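Local coordinates for IPT/TIG domain-containing protein BACOVA_02650 (Bacteroides ovatus, PDB 5E7H) that binds polysaccharide at the cell surface and probably captures xyloglucan before its import into the periplasm, here as an IPT/TIG domain with the C-terminal xyloglucan-binding domain, at residues L91-G95 / N119-L123. Residues are numbered along the deposited sequence; the frame is centred on the assembly and turned at random.
Sequences LNYDG and NGTCL. With NA (sodium ion), chain I; FMT (formic acid), chain F.
With CG anti to its own carbonyl carbon (chi1 -80°), Asp94 turns its carboxylate to Thr121, whose OG1, also anti to its carbonyl carbon (chi1 -54°), stands beside its own backbone N, so that both donors can face the carboxylate. Two hydrogen bonds result, one for each carboxylate oxygen. Thr121 N donates to Asp94 OD2 at 2.8 Å on the syn lone pair, with an N-H...O angle of 154°; Thr121 OG1 donates to Asp94 OD1 at 2.9 Å, also on the syn side but tilted out of the carboxylate plane. This paired grip fixes the rotation of the carboxylate. Beside it a sodium ion ties the segments together through backbone carbonyls: Thr121 O at 2.5 Å, Asn119 O at 2.6 Å and Asn92 O at 2.8 Å from the sodium, with a water and both carboxylate oxygens of Asp253 completing six ligands. The shared cation explains why Asn92 O and Thr121 O can approach to 3.2 Å. Asn92 OD1 accepts from Asp94 N, two residues on, at 2.8 Å, which makes an Asx turn, the donor standing above the carbonyl plane, and also from Ile96 N. Replacing Asn92 by an alanine would probably leave both amides without this acceptor and let the turn carrying Asp94 shift. Further along, Tyr93 CE2 packs on Leu123 CB at 3.7 Å, while Tyr93 OH is hydrogen-bonded to Ser139 and Ser141. The whole is a six-ligand sodium site, half of it backbone carbonyl oxygens, joining the loop after strand 89-91 to strand 121-126 in the beta-rich xyloglucan-binding domain.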
loop_
_atom_site.group_PDB
_atom_site.type_symbol
_atom_site.label_atom_id
_atom_site.label_comp_id
_atom_site.label_asym_id
_atom_site.label_seq_id
_atom_site.Cartn_x
_atom_site.Cartn_y
_atom_site.Cartn_z
ATOM N N LEU A 91 -10.240 2.817 -1.934
ATOM C CA LEU A 91 -10.218 4.189 -1.422
ATOM C C LEU A 91 -8.934 4.879 -1.874
ATOM O O LEU A 91 -7.851 4.460 -1.471
ATOM C CB LEU A 91 -10.337 4.216 0.109
ATOM C CG LEU A 91 -10.302 5.597 0.762
ATOM C CD1 LEU A 91 -11.450 6.458 0.353
ATOM C CD2 LEU A 91 -10.304 5.411 2.262
ATOM N N ASN A 92 -9.061 5.927 -2.687
ATOM C CA ASN A 92 -7.878 6.726 -3.062
ATOM C C ASN A 92 -8.067 8.238 -2.934
ATOM O O ASN A 92 -7.130 8.975 -3.227
ATOM C CB ASN A 92 -7.419 6.377 -4.492
ATOM C CG ASN A 92 -8.414 6.764 -5.556
ATOM O OD1 ASN A 92 -9.349 7.524 -5.336
ATOM N ND2 ASN A 92 -8.174 6.272 -6.770
ATOM N N TYR A 93 -9.240 8.667 -2.483
ATOM C CA TYR A 93 -9.550 10.090 -2.253
ATOM C C TYR A 93 -9.491 10.910 -3.546
ATOM O O TYR A 93 -9.432 12.159 -3.511
ATOM C CB TYR A 93 -8.610 10.660 -1.191
ATOM C CG TYR A 93 -8.786 9.990 0.162
ATOM C CD1 TYR A 93 -9.944 10.202 0.908
ATOM C CD2 TYR A 93 -7.804 9.190 0.690
ATOM C CE1 TYR A 93 -10.125 9.608 2.151
ATOM C CE2 TYR A 93 -7.979 8.557 1.936
ATOM C CZ TYR A 93 -9.135 8.795 2.664
ATOM O OH TYR A 93 -9.302 8.214 3.912
ATOM N N ASP A 94 -9.548 10.223 -4.682
ATOM C CA ASP A 94 -9.599 10.869 -6.004
ATOM C C ASP A 94 -10.607 10.217 -6.916
ATOM O O ASP A 94 -10.318 9.908 -8.069
ATOM C CB ASP A 94 -8.267 10.809 -6.690
ATOM C CG ASP A 94 -7.312 11.866 -6.189
ATOM O OD1 ASP A 94 -7.742 13.012 -5.911
ATOM O OD2 ASP A 94 -6.172 11.495 -6.094
ATOM N N GLY A 95 -11.800 10.032 -6.420
ATOM C CA GLY A 95 -12.801 9.385 -7.247
ATOM C C GLY A 95 -13.078 7.929 -6.935
ATOM O O GLY A 95 -14.098 7.434 -7.398
ATOM N N ASN A 119 0.389 9.848 -5.854
ATOM C CA ASN A 119 -0.540 9.585 -6.934
ATOM C C ASN A 119 -1.796 10.379 -6.592
ATOM O O ASN A 119 -2.704 9.872 -5.926
ATOM C CB ASN A 119 -0.831 8.087 -7.058
ATOM C CG ASN A 119 0.276 7.302 -7.771
ATOM O OD1 ASN A 119 1.361 7.810 -8.084
ATOM N ND2 ASN A 119 -0.029 6.040 -8.069
ATOM N N GLY A 120 -1.817 11.650 -6.976
ATOM C CA GLY A 120 -2.918 12.523 -6.620
ATOM C C GLY A 120 -3.005 12.773 -5.132
ATOM O O GLY A 120 -2.004 12.968 -4.459
ATOM N N THR A 121 -4.233 12.807 -4.637
ATOM C CA THR A 121 -4.511 13.135 -3.244
ATOM C C THR A 121 -4.231 11.974 -2.307
ATOM O O THR A 121 -4.624 10.852 -2.573
ATOM C CB THR A 121 -5.964 13.536 -3.097
ATOM O OG1 THR A 121 -6.252 14.592 -4.011
ATOM C CG2 THR A 121 -6.255 14.013 -1.680
ATOM N N CYS A 122 -3.587 12.248 -1.176
ATOM C CA CYS A 122 -3.401 11.251 -0.133
ATOM C C CYS A 122 -3.889 11.805 1.199
ATOM O O CYS A 122 -4.022 13.019 1.377
ATOM C CB CYS A 122 -1.944 10.789 -0.034
ATOM S SG CYS A 122 -0.732 12.040 0.376
ATOM N N LEU A 123 -4.183 10.884 2.113
ATOM C CA LEU A 123 -4.593 11.193 3.483
ATOM C C LEU A 123 -3.380 11.510 4.328
ATOM O O LEU A 123 -2.406 10.769 4.292
ATOM C CB LEU A 123 -5.329 9.991 4.089
ATOM C CG LEU A 123 -5.574 9.994 5.608
ATOM C CD1 LEU A 123 -6.545 11.094 5.982
ATOM C CD2 LEU A 123 -6.069 8.648 6.078
HETATM NA NA NA I . -4.622 9.107 -4.411
HETATM C C FMT F . -8.468 7.217 -10.124
HETATM O O1 FMT F . -7.368 7.837 -10.151
HETATM O O2 FMT F . -9.386 7.598 -9.348
HETATM O O HOH W 1 -4.167 7.172 -6.119
#